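Local coordinates for protein carboxynorspermidine decarboxylase (Campylobacter jejuni subsp. jejuni 81116, PDB 3N29) that probably decarboxylates carboxynorspermidine to norspermidine with the help of pyridoxal-5'-phosphate, as a member of the beta/alpha-barrel basic amino acid decarboxylases, at residues A[42-47]-A[282-287]; A[56-61]-A[272-277]; A[71-76]-A[267-272]. One frame throughout, in Å; residues are numbered along the deposited sequence.

The three contacts tie the start of the modelled chain to the region around residues 267-287, moving from the beta domain into the barrel. Contact 3 closes the barrel between its first and eighth strands and carries Ala75, Glu269, Pro270, Gly271 and Glu272 of the cofactor pocket. Contact 2 lies next to it, centres about 10 Å apart, with Leu61 O packed on Val72 CG2 and Val274 CG2 on Leu74 CD1; the two share Glu272, which meets both the cofactor phosphate and norspermidine. Contact 1 stands apart in the beta domain, its centre about 26 Å from that of contact 2 and about 31 Å from that of contact 3, without touching either.

Contact 1: A[42-47]-A[282-287]; sequences IQTPAY and VASVVD
Val282 and Thr44 bury the most surface here, and they meet through methyl groups: Thr44 CG2 lies 4.1 Å from Val282 CG1. Val282 CG1 is trans to the backbone N (chi1 -178°), and Ile42 CD1 also packs on it, at 4.2 Å. The hydroxyl of Thr44 goes a different way. Its chi1 of 51° sets OG1 between the backbone N and the carbonyl carbon, where Thr44 OG1 lies 2.7 Å from Ser284 OG and also hydrogen-bonds the carboxylate of Asp299, whose other oxygen takes the backbone N-H of Ser284. One acid thus holds both residues. The backbones join in the mixed sheet of the beta domain, where strand 46-50 runs antiparallel to strand 279-290. Ala46 and Val282 form a hydrogen-bonded pair, with Ala46 N to Val282 O at 3.0 Å and Val282 N to Ala46 O at 2.9 Å, the second nearly straight at 172°. Both side chains project from the same face of the sheet. Just ahead of this pair the chain turns through a cis peptide bond at Pro45, and Pro45 CA sits 3.1 Å from Val282 O in a CA-H...O contact. Lys122 of the second subunit packs against Thr44.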
loop_
_atom_site.group_PDB
_atom_site.type_symbol
_atom_site.label_atom_id
_atom_site.label_comp_id
_atom_site.label_asym_id
_atom_site.label_seq_id
_atom_site.Cartn_x
_atom_site.Cartn_y
_atom_site.Cartn_z
ATOM N N ILE A 42 -19.977 -2.945 17.070
ATOM C CA ILE A 42 -19.493 -2.899 15.689
ATOM C C ILE A 42 -18.685 -4.114 15.234
ATOM O O ILE A 42 -18.085 -4.767 16.006
ATOM C CB ILE A 42 -18.751 -1.594 15.390
ATOM C CG1 ILE A 42 -17.454 -1.486 16.155
ATOM C CG2 ILE A 42 -19.642 -0.367 15.751
ATOM C CD1 ILE A 42 -16.492 -0.578 15.492
ATOM N N GLN A 43 -18.792 -4.444 13.963
ATOM C CA GLN A 43 -17.896 -5.382 13.334
ATOM C C GLN A 43 -16.565 -4.579 13.311
ATOM O O GLN A 43 -16.554 -3.386 12.926
ATOM C CB GLN A 43 -18.364 -5.645 11.890
ATOM C CG GLN A 43 -18.119 -7.056 11.184
ATOM C CD GLN A 43 -16.697 -7.311 10.605
ATOM O OE1 GLN A 43 -16.163 -6.549 9.749
ATOM N NE2 GLN A 43 -16.102 -8.453 11.033
ATOM N N THR A 44 -15.464 -5.231 13.670
ATOM C CA THR A 44 -14.136 -4.593 13.551
ATOM C C THR A 44 -13.407 -5.354 12.495
ATOM O O THR A 44 -13.725 -6.495 12.244
ATOM C CB THR A 44 -13.327 -4.630 14.884
ATOM O OG1 THR A 44 -13.316 -5.985 15.370
ATOM C CG2 THR A 44 -13.967 -3.674 15.910
ATOM N N PRO A 45 -12.466 -4.716 11.820
ATOM C CA PRO A 45 -12.079 -3.347 12.082
ATOM C C PRO A 45 -12.906 -2.328 11.347
ATOM O O PRO A 45 -13.671 -2.687 10.382
ATOM C CB PRO A 45 -10.625 -3.297 11.579
ATOM C CG PRO A 45 -10.634 -4.309 10.442
ATOM C CD PRO A 45 -11.580 -5.379 10.866
ATOM N N ALA A 46 -12.795 -1.068 11.774
ATOM C CA ALA A 46 -13.583 -0.025 11.116
ATOM C C ALA A 46 -12.854 1.318 11.232
ATOM O O ALA A 46 -12.380 1.669 12.289
ATOM C CB ALA A 46 -15.082 0.079 11.765
ATOM N N TYR A 47 -12.836 2.130 10.188
ATOM C CA TYR A 47 -12.416 3.503 10.336
ATOM C C TYR A 47 -13.702 4.308 10.678
ATOM O O TYR A 47 -14.687 4.182 9.933
ATOM C CB TYR A 47 -11.865 4.092 9.040
ATOM C CG TYR A 47 -10.631 3.413 8.413
ATOM C CD1 TYR A 47 -9.373 3.776 8.783
ATOM C CD2 TYR A 47 -10.769 2.389 7.476
ATOM C CE1 TYR A 47 -8.268 3.177 8.221
ATOM C CE2 TYR A 47 -9.660 1.804 6.899
ATOM C CZ TYR A 47 -8.404 2.160 7.316
ATOM O OH TYR A 47 -7.265 1.603 6.684
ATOM N N VAL A 282 -10.613 1.380 14.599
ATOM C CA VAL A 282 -10.994 0.583 15.722
ATOM C C VAL A 282 -10.833 -0.870 15.395
ATOM O O VAL A 282 -11.317 -1.312 14.344
ATOM C CB VAL A 282 -12.469 0.870 16.144
ATOM C CG1 VAL A 282 -12.762 -0.009 17.396
ATOM C CG2 VAL A 282 -12.610 2.371 16.400
ATOM N N ALA A 283 -10.137 -1.620 16.228
ATOM C CA ALA A 283 -9.830 -3.019 15.944
ATOM C C ALA A 283 -10.115 -3.773 17.204
ATOM O O ALA A 283 -10.270 -3.157 18.285
ATOM C CB ALA A 283 -8.325 -3.125 15.570
ATOM N N SER A 284 -10.225 -5.078 17.118
ATOM C CA SER A 284 -10.365 -5.897 18.291
ATOM C C SER A 284 -9.118 -6.750 18.538
ATOM O O SER A 284 -8.484 -7.201 17.577
ATOM C CB SER A 284 -11.567 -6.888 18.074
ATOM O OG SER A 284 -12.809 -6.132 17.992
ATOM N N VAL A 285 -8.852 -7.007 19.807
ATOM C CA VAL A 285 -7.985 -8.114 20.245
ATOM C C VAL A 285 -8.594 -9.467 19.939
ATOM O O VAL A 285 -9.554 -9.858 20.559
ATOM C CB VAL A 285 -7.589 -7.957 21.737
ATOM C CG1 VAL A 285 -6.568 -9.053 22.161
ATOM C CG2 VAL A 285 -7.112 -6.460 22.050
ATOM N N VAL A 286 -7.997 -10.209 19.011
ATOM C CA VAL A 286 -8.405 -11.517 18.671
ATOM C C VAL A 286 -7.707 -12.589 19.495
ATOM O O VAL A 286 -8.294 -13.598 19.843
ATOM C CB VAL A 286 -8.198 -11.786 17.177
ATOM C CG1 VAL A 286 -8.673 -13.222 16.777
ATOM C CG2 VAL A 286 -8.963 -10.661 16.366
ATOM N N ASP A 287 -6.444 -12.380 19.788
ATOM C CA ASP A 287 -5.678 -13.325 20.604
ATOM C C ASP A 287 -4.603 -12.590 21.370
ATOM O O ASP A 287 -4.209 -11.541 20.973
ATOM C CB ASP A 287 -5.051 -14.403 19.726
ATOM C CG ASP A 287 -4.697 -15.727 20.497
ATOM O OD1 ASP A 287 -5.165 -15.943 21.619
ATOM O OD2 ASP A 287 -3.943 -16.498 19.934
#

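Contact 2: A[56-61]-A[272-277]; sequences KNCELL and EAVGWQ. With PLP (pyridoxal-5'-phosphate), chain C; NSD (N-(3-aminopropyl)propane-1,3-diamine), chain D.
A single amide nitrogen, Asn57 ND2, reaches from one helix to two carbonyls, one in the last turn of another helix and one just past its end. Asn57 ND2 donates to Trp276 O at 2.8 Å and to Val274 O at 3.1 Å, both nearly straight at the hydrogen and both in the plane of the amide, so the pair of bonds fixes the rotation of that group. The carbonyls are approached differently: the donor is tilted 21° from the carbonyl plane of Trp276 but stands well above that of Val274. With chi1 at -67°, Asn57 CG lies beside its backbone N, and the amide extends across to the short helix. Helix 51-68, which precedes the first strand of the beta/alpha barrel, packs here against helix 272-275, which follows the eighth. One turn further along helix 51-68 the contact turns apolar. Leu61 CD1 meets Val274 CG2 at 3.7 Å, the two side chains crossing at about a right angle, while Cys58 SG lies 4.3 Å from the other methyl, Val274 CG1. At the start of the short helix, Glu272 N donates to the cofactor phosphate oxygen O1P at 2.9 Å. The extended side chain accepts a hydrogen bond from norspermidine N1 at Glu272 OE1, whose modelled 2.5 Å is unusually short and warrants caution.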
loop_
_atom_site.group_PDB
_atom_site.type_symbol
_atom_site.label_atom_id
_atom_site.label_comp_id
_atom_site.label_asym_id
_atom_site.label_seq_id
_atom_site.Cartn_x
_atom_site.Cartn_y
_atom_site.Cartn_z
ATOM N N LYS A 56 -15.718 20.992 12.854
ATOM C CA LYS A 56 -14.826 21.928 13.536
ATOM C C LYS A 56 -13.647 22.316 12.655
ATOM O O LYS A 56 -13.292 23.483 12.547
ATOM C CB LYS A 56 -14.313 21.358 14.876
ATOM C CG LYS A 56 -15.372 21.563 15.997
ATOM C CD LYS A 56 -14.962 21.082 17.389
ATOM C CE LYS A 56 -15.337 22.124 18.498
ATOM N NZ LYS A 56 -16.695 22.809 18.338
ATOM N N ASN A 57 -12.985 21.325 12.039
ATOM C CA ASN A 57 -11.945 21.650 11.059
ATOM C C ASN A 57 -12.424 22.492 9.867
ATOM O O ASN A 57 -11.773 23.438 9.476
ATOM C CB ASN A 57 -11.292 20.346 10.466
ATOM C CG ASN A 57 -10.490 19.549 11.491
ATOM O OD1 ASN A 57 -10.359 19.929 12.619
ATOM N ND2 ASN A 57 -9.951 18.409 11.061
ATOM N N CYS A 58 -13.542 22.136 9.290
ATOM C CA CYS A 58 -14.075 22.837 8.185
ATOM C C CYS A 58 -14.546 24.252 8.530
ATOM O O CYS A 58 -14.340 25.159 7.699
ATOM C CB CYS A 58 -15.183 22.065 7.541
ATOM S SG CYS A 58 -14.542 20.520 6.655
ATOM N N GLU A 59 -15.117 24.424 9.700
ATOM C CA GLU A 59 -15.501 25.773 10.195
ATOM C C GLU A 59 -14.294 26.688 10.140
ATOM O O GLU A 59 -14.358 27.804 9.613
ATOM C CB GLU A 59 -15.987 25.737 11.646
ATOM C CG GLU A 59 -17.388 25.266 11.810
ATOM C CD GLU A 59 -17.812 25.010 13.302
ATOM O OE1 GLU A 59 -17.100 25.395 14.248
ATOM O OE2 GLU A 59 -18.890 24.416 13.515
ATOM N N LEU A 60 -13.171 26.177 10.679
ATOM C CA LEU A 60 -11.926 26.897 10.744
ATOM C C LEU A 60 -11.369 27.239 9.372
ATOM O O LEU A 60 -10.949 28.382 9.153
ATOM C CB LEU A 60 -10.893 26.163 11.654
ATOM C CG LEU A 60 -9.531 26.813 11.873
ATOM C CD1 LEU A 60 -9.692 28.266 12.562
ATOM C CD2 LEU A 60 -8.602 25.915 12.734
ATOM N N LEU A 61 -11.363 26.279 8.448
ATOM C CA LEU A 61 -10.914 26.503 7.069
ATOM C C LEU A 61 -11.851 27.484 6.348
ATOM O O LEU A 61 -11.403 28.322 5.563
ATOM C CB LEU A 61 -10.864 25.172 6.273
ATOM C CG LEU A 61 -9.869 24.134 6.889
ATOM C CD1 LEU A 61 -10.082 22.784 6.253
ATOM C CD2 LEU A 61 -8.482 24.626 6.656
ATOM N N GLU A 272 -4.674 17.008 4.368
ATOM C CA GLU A 272 -4.512 16.538 5.739
ATOM C C GLU A 272 -5.223 17.406 6.765
ATOM O O GLU A 272 -5.873 16.879 7.642
ATOM C CB GLU A 272 -3.048 16.404 6.074
ATOM C CG GLU A 272 -2.773 16.011 7.481
ATOM C CD GLU A 272 -1.322 15.645 7.704
ATOM O OE1 GLU A 272 -0.505 15.578 6.767
ATOM O OE2 GLU A 272 -0.991 15.514 8.848
ATOM N N ALA A 273 -5.229 18.700 6.536
ATOM C CA ALA A 273 -5.880 19.631 7.426
ATOM C C ALA A 273 -7.380 19.390 7.564
ATOM O O ALA A 273 -7.937 19.615 8.594
ATOM C CB ALA A 273 -5.627 21.018 6.976
ATOM N N VAL A 274 -8.021 19.002 6.494
ATOM C CA VAL A 274 -9.420 18.653 6.548
ATOM C C VAL A 274 -9.687 17.438 7.430
ATOM O O VAL A 274 -10.572 17.454 8.206
ATOM C CB VAL A 274 -9.989 18.435 5.151
ATOM C CG1 VAL A 274 -11.383 18.031 5.208
ATOM C CG2 VAL A 274 -9.854 19.680 4.326
ATOM N N GLY A 275 -8.858 16.413 7.296
ATOM C CA GLY A 275 -9.016 15.164 8.000
ATOM C C GLY A 275 -8.332 15.024 9.339
ATOM O O GLY A 275 -8.499 14.054 9.993
ATOM N N TRP A 276 -7.595 16.034 9.740
ATOM C CA TRP A 276 -6.745 15.985 10.892
ATOM C C TRP A 276 -7.543 15.761 12.163
ATOM O O TRP A 276 -8.359 16.559 12.529
ATOM C CB TRP A 276 -5.920 17.294 11.001
ATOM C CG TRP A 276 -5.073 17.384 12.201
ATOM C CD1 TRP A 276 -5.333 18.073 13.324
ATOM C CD2 TRP A 276 -3.837 16.734 12.420
ATOM N NE1 TRP A 276 -4.359 17.896 14.230
ATOM C CE2 TRP A 276 -3.414 17.078 13.693
ATOM C CE3 TRP A 276 -3.050 15.875 11.665
ATOM C CZ2 TRP A 276 -2.242 16.600 14.225
ATOM C CZ3 TRP A 276 -1.894 15.416 12.189
ATOM C CH2 TRP A 276 -1.495 15.781 13.454
ATOM N N GLN A 277 -7.228 14.668 12.830
ATOM C CA GLN A 277 -7.860 14.287 14.064
ATOM C C GLN A 277 -9.397 14.235 13.955
ATOM O O GLN A 277 -10.077 14.622 14.845
ATOM C CB GLN A 277 -7.385 15.152 15.224
ATOM C CG GLN A 277 -5.926 15.051 15.424
ATOM C CD GLN A 277 -5.379 15.752 16.620
ATOM O OE1 GLN A 277 -6.000 16.595 17.202
ATOM N NE2 GLN A 277 -4.173 15.408 16.965
HETATM N N1 PLP C . -1.923 20.018 -3.619
HETATM C C2 PLP C . -1.021 19.204 -4.244
HETATM C C2A PLP C . -0.566 19.519 -5.647
HETATM C C3 PLP C . -0.569 18.037 -3.551
HETATM O O3 PLP C . 0.341 17.180 -4.172
HETATM C C4 PLP C . -1.033 17.747 -2.253
HETATM C C4A PLP C . -0.571 16.476 -1.553
HETATM C C5 PLP C . -1.918 18.633 -1.620
HETATM C C6 PLP C . -2.344 19.767 -2.343
HETATM C C5A PLP C . -2.439 18.381 -0.224
HETATM O O4P PLP C . -1.394 18.196 0.697
HETATM P P PLP C . -1.658 18.010 2.240
HETATM O O1P PLP C . -2.633 16.854 2.374
HETATM O O2P PLP C . -2.306 19.313 2.767
HETATM O O3P PLP C . -0.370 17.834 2.907
HETATM C C1 NSD D . 0.709 14.910 3.340
HETATM N N1 NSD D . 0.615 15.753 4.497
HETATM C C2 NSD D . 2.080 14.871 2.755
HETATM N N2 NSD D . 2.027 13.230 1.018
HETATM C C3 NSD D . 2.097 14.459 1.326
HETATM N N3 NSD D . 0.814 9.344 2.640
HETATM C C4 NSD D . 1.957 12.254 1.822
HETATM C C5 NSD D . 1.860 10.897 1.181
HETATM C C6 NSD D . 2.089 9.793 2.182
#

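Contact 3: A[71-76]-A[267-272]. With PLP (pyridoxal-5'-phosphate), chain C; NSD (N-(3-aminopropyl)propane-1,3-diamine), chain D.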
loop_
_atom_site.group_PDB
_atom_site.type_symbol
_atom_site.label_atom_id
_atom_site.label_comp_id
_atom_site.label_asym_id
_atom_site.label_seq_id
_atom_site.Cartn_x
_atom_site.Cartn_y
_atom_site.Cartn_z
ATOM N N LYS A 71 -9.916 31.148 -1.615
ATOM C CA LYS A 71 -10.905 30.080 -1.807
ATOM C C LYS A 71 -10.252 28.730 -1.389
ATOM O O LYS A 71 -9.170 28.415 -1.862
ATOM C CB LYS A 71 -11.323 30.047 -3.251
ATOM C CG LYS A 71 -12.253 31.206 -3.673
ATOM C CD LYS A 71 -12.480 31.257 -5.144
ATOM C CE LYS A 71 -13.529 30.328 -5.646
ATOM N NZ LYS A 71 -13.668 30.127 -7.155
ATOM N N VAL A 72 -10.886 27.983 -0.489
ATOM C CA VAL A 72 -10.243 26.776 0.059
ATOM C C VAL A 72 -10.812 25.543 -0.619
ATOM O O VAL A 72 -12.060 25.384 -0.791
ATOM C CB VAL A 72 -10.329 26.758 1.600
ATOM C CG1 VAL A 72 -9.582 25.560 2.253
ATOM C CG2 VAL A 72 -9.838 27.981 2.144
ATOM N N LEU A 73 -9.927 24.647 -1.052
ATOM C CA LEU A 73 -10.288 23.406 -1.704
ATOM C C LEU A 73 -9.825 22.190 -0.886
ATOM O O LEU A 73 -8.837 22.285 -0.171
ATOM C CB LEU A 73 -9.650 23.295 -3.103
ATOM C CG LEU A 73 -9.829 24.501 -4.064
ATOM C CD1 LEU A 73 -8.886 24.439 -5.264
ATOM C CD2 LEU A 73 -11.235 24.564 -4.594
ATOM N N LEU A 74 -10.559 21.082 -1.000
ATOM C CA LEU A 74 -10.137 19.815 -0.370
ATOM C C LEU A 74 -9.203 19.149 -1.391
ATOM O O LEU A 74 -9.631 18.805 -2.491
ATOM C CB LEU A 74 -11.330 18.899 -0.126
ATOM C CG LEU A 74 -11.062 17.366 0.135
ATOM C CD1 LEU A 74 -10.183 17.281 1.350
ATOM C CD2 LEU A 74 -12.450 16.586 0.229
ATOM N N ALA A 75 -7.966 18.877 -0.988
ATOM C CA ALA A 75 -7.066 18.010 -1.806
ATOM C C ALA A 75 -7.401 16.510 -1.551
ATOM O O ALA A 75 -7.143 16.004 -0.489
ATOM C CB ALA A 75 -5.563 18.276 -1.410
ATOM N N LEU A 76 -8.039 15.863 -2.518
ATOM C CA LEU A 76 -8.551 14.470 -2.383
ATOM C C LEU A 76 -7.442 13.390 -2.135
ATOM O O LEU A 76 -7.782 12.322 -1.590
ATOM C CB LEU A 76 -9.337 14.058 -3.621
ATOM C CG LEU A 76 -10.778 14.716 -3.667
ATOM C CD1 LEU A 76 -11.360 14.496 -5.078
ATOM C CD2 LEU A 76 -11.746 14.141 -2.629
ATOM N N TYR A 267 -5.962 30.588 -4.006
ATOM C CA TYR A 267 -6.544 29.288 -3.672
ATOM C C TYR A 267 -5.643 28.558 -2.712
ATOM O O TYR A 267 -4.391 28.648 -2.797
ATOM C CB TYR A 267 -6.716 28.439 -4.939
ATOM C CG TYR A 267 -7.800 28.934 -5.817
ATOM C CD1 TYR A 267 -9.080 28.400 -5.724
ATOM C CD2 TYR A 267 -7.572 29.967 -6.729
ATOM C CE1 TYR A 267 -10.093 28.832 -6.513
ATOM C CE2 TYR A 267 -8.615 30.449 -7.515
ATOM C CZ TYR A 267 -9.865 29.873 -7.391
ATOM O OH TYR A 267 -10.923 30.287 -8.146
ATOM N N LEU A 268 -6.245 27.843 -1.752
ATOM C CA LEU A 268 -5.473 26.947 -0.869
ATOM C C LEU A 268 -6.043 25.542 -1.026
ATOM O O LEU A 268 -7.243 25.402 -1.252
ATOM C CB LEU A 268 -5.548 27.359 0.587
ATOM C CG LEU A 268 -5.104 28.737 1.083
ATOM C CD1 LEU A 268 -5.525 28.952 2.499
ATOM C CD2 LEU A 268 -3.595 28.925 1.007
ATOM N N GLU A 269 -5.220 24.504 -0.871
ATOM C CA GLU A 269 -5.734 23.200 -1.161
ATOM C C GLU A 269 -5.182 22.204 -0.155
ATOM O O GLU A 269 -4.461 21.225 -0.521
ATOM C CB GLU A 269 -5.576 22.831 -2.641
ATOM C CG GLU A 269 -4.257 23.067 -3.191
ATOM C CD GLU A 269 -4.049 22.636 -4.682
ATOM O OE1 GLU A 269 -2.966 22.109 -4.904
ATOM O OE2 GLU A 269 -4.954 22.764 -5.563
ATOM N N PRO A 270 -5.599 22.374 1.101
ATOM C CA PRO A 270 -5.285 21.411 2.112
ATOM C C PRO A 270 -5.971 20.051 1.903
ATOM O O PRO A 270 -7.126 19.979 1.441
ATOM C CB PRO A 270 -5.849 22.055 3.334
ATOM C CG PRO A 270 -7.000 22.785 2.892
ATOM C CD PRO A 270 -6.500 23.410 1.644
ATOM N N GLY A 271 -5.242 18.999 2.235
ATOM C CA GLY A 271 -5.844 17.673 2.375
ATOM C C GLY A 271 -5.850 17.214 3.852
ATOM O O GLY A 271 -6.907 17.091 4.509
ATOM N N GLU A 272 -4.674 17.008 4.368
ATOM C CA GLU A 272 -4.512 16.538 5.739
ATOM C C GLU A 272 -5.223 17.406 6.765
ATOM O O GLU A 272 -5.873 16.879 7.642
ATOM C CB GLU A 272 -3.048 16.404 6.074
ATOM C CG GLU A 272 -2.773 16.011 7.481
ATOM C CD GLU A 272 -1.322 15.645 7.704
ATOM O OE1 GLU A 272 -0.505 15.578 6.767
ATOM O OE2 GLU A 272 -0.991 15.514 8.848
HETATM N N1 PLP C . -1.923 20.018 -3.619
HETATM C C2 PLP C . -1.021 19.204 -4.244
HETATM C C2A PLP C . -0.566 19.519 -5.647
HETATM C C3 PLP C . -0.569 18.037 -3.551
HETATM O O3 PLP C . 0.341 17.180 -4.172
HETATM C C4 PLP C . -1.033 17.747 -2.253
HETATM C C4A PLP C . -0.571 16.476 -1.553
HETATM C C5 PLP C . -1.918 18.633 -1.620
HETATM C C6 PLP C . -2.344 19.767 -2.343
HETATM C C5A PLP C . -2.439 18.381 -0.224
HETATM O O4P PLP C . -1.394 18.196 0.697
HETATM P P PLP C . -1.658 18.010 2.240
HETATM O O1P PLP C . -2.633 16.854 2.374
HETATM O O2P PLP C . -2.306 19.313 2.767
HETATM O O3P PLP C . -0.370 17.834 2.907
HETATM C C1 NSD D . 0.709 14.910 3.340
HETATM N N1 NSD D . 0.615 15.753 4.497
HETATM C C2 NSD D . 2.080 14.871 2.755
HETATM N N2 NSD D . 2.027 13.230 1.018
HETATM C C3 NSD D . 2.097 14.459 1.326
HETATM N N3 NSD D . 0.814 9.344 2.640
HETATM C C4 NSD D . 1.957 12.254 1.822
HETATM C C5 NSD D . 1.860 10.897 1.181
HETATM C C6 NSD D . 2.089 9.793 2.182
#
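Segments 71-76 and 267-272 run side by side in parallel, Leu268 N bonding to Lys71 O at 3.0 Å and Leu73 N to Leu268 O at 2.8 Å, and past the regular strand Ala75 N still reaches Pro270 O at 2.8 Å. At the N-terminal end of the pairing Lys71 lies alongside the Tyr267 ring, pointing the same way. A bend at chi3 (82°) brings Lys71 NZ to Tyr267 OH at 2.9 Å, and the ammonium also forms a salt bridge with Glu113. Leu73 CD1 packs on Tyr267 CD1. Val72 projects from the other side of the sheet and touches the Pro270 ring, Val72 CG1 to Pro270 CD 3.8 Å, at about a right angle. These are the first and eighth strands, and their pairing closes the eight-stranded parallel beta/alpha barrel. Beyond their C-terminal ends lies the cofactor. Glu269 OE1 comes 2.7 Å from the pyridine N1 of the cofactor; His200 NE2 hydrogen-bonds the same OE1, while Thr96 and Asn234 hold OE2. Ala75 CB sits against C5A of the cofactor. Gly271 N gives phosphate oxygen O2P an almost straight bond of 3.0 Å, and Gly271 CA lies close to Ala75 O.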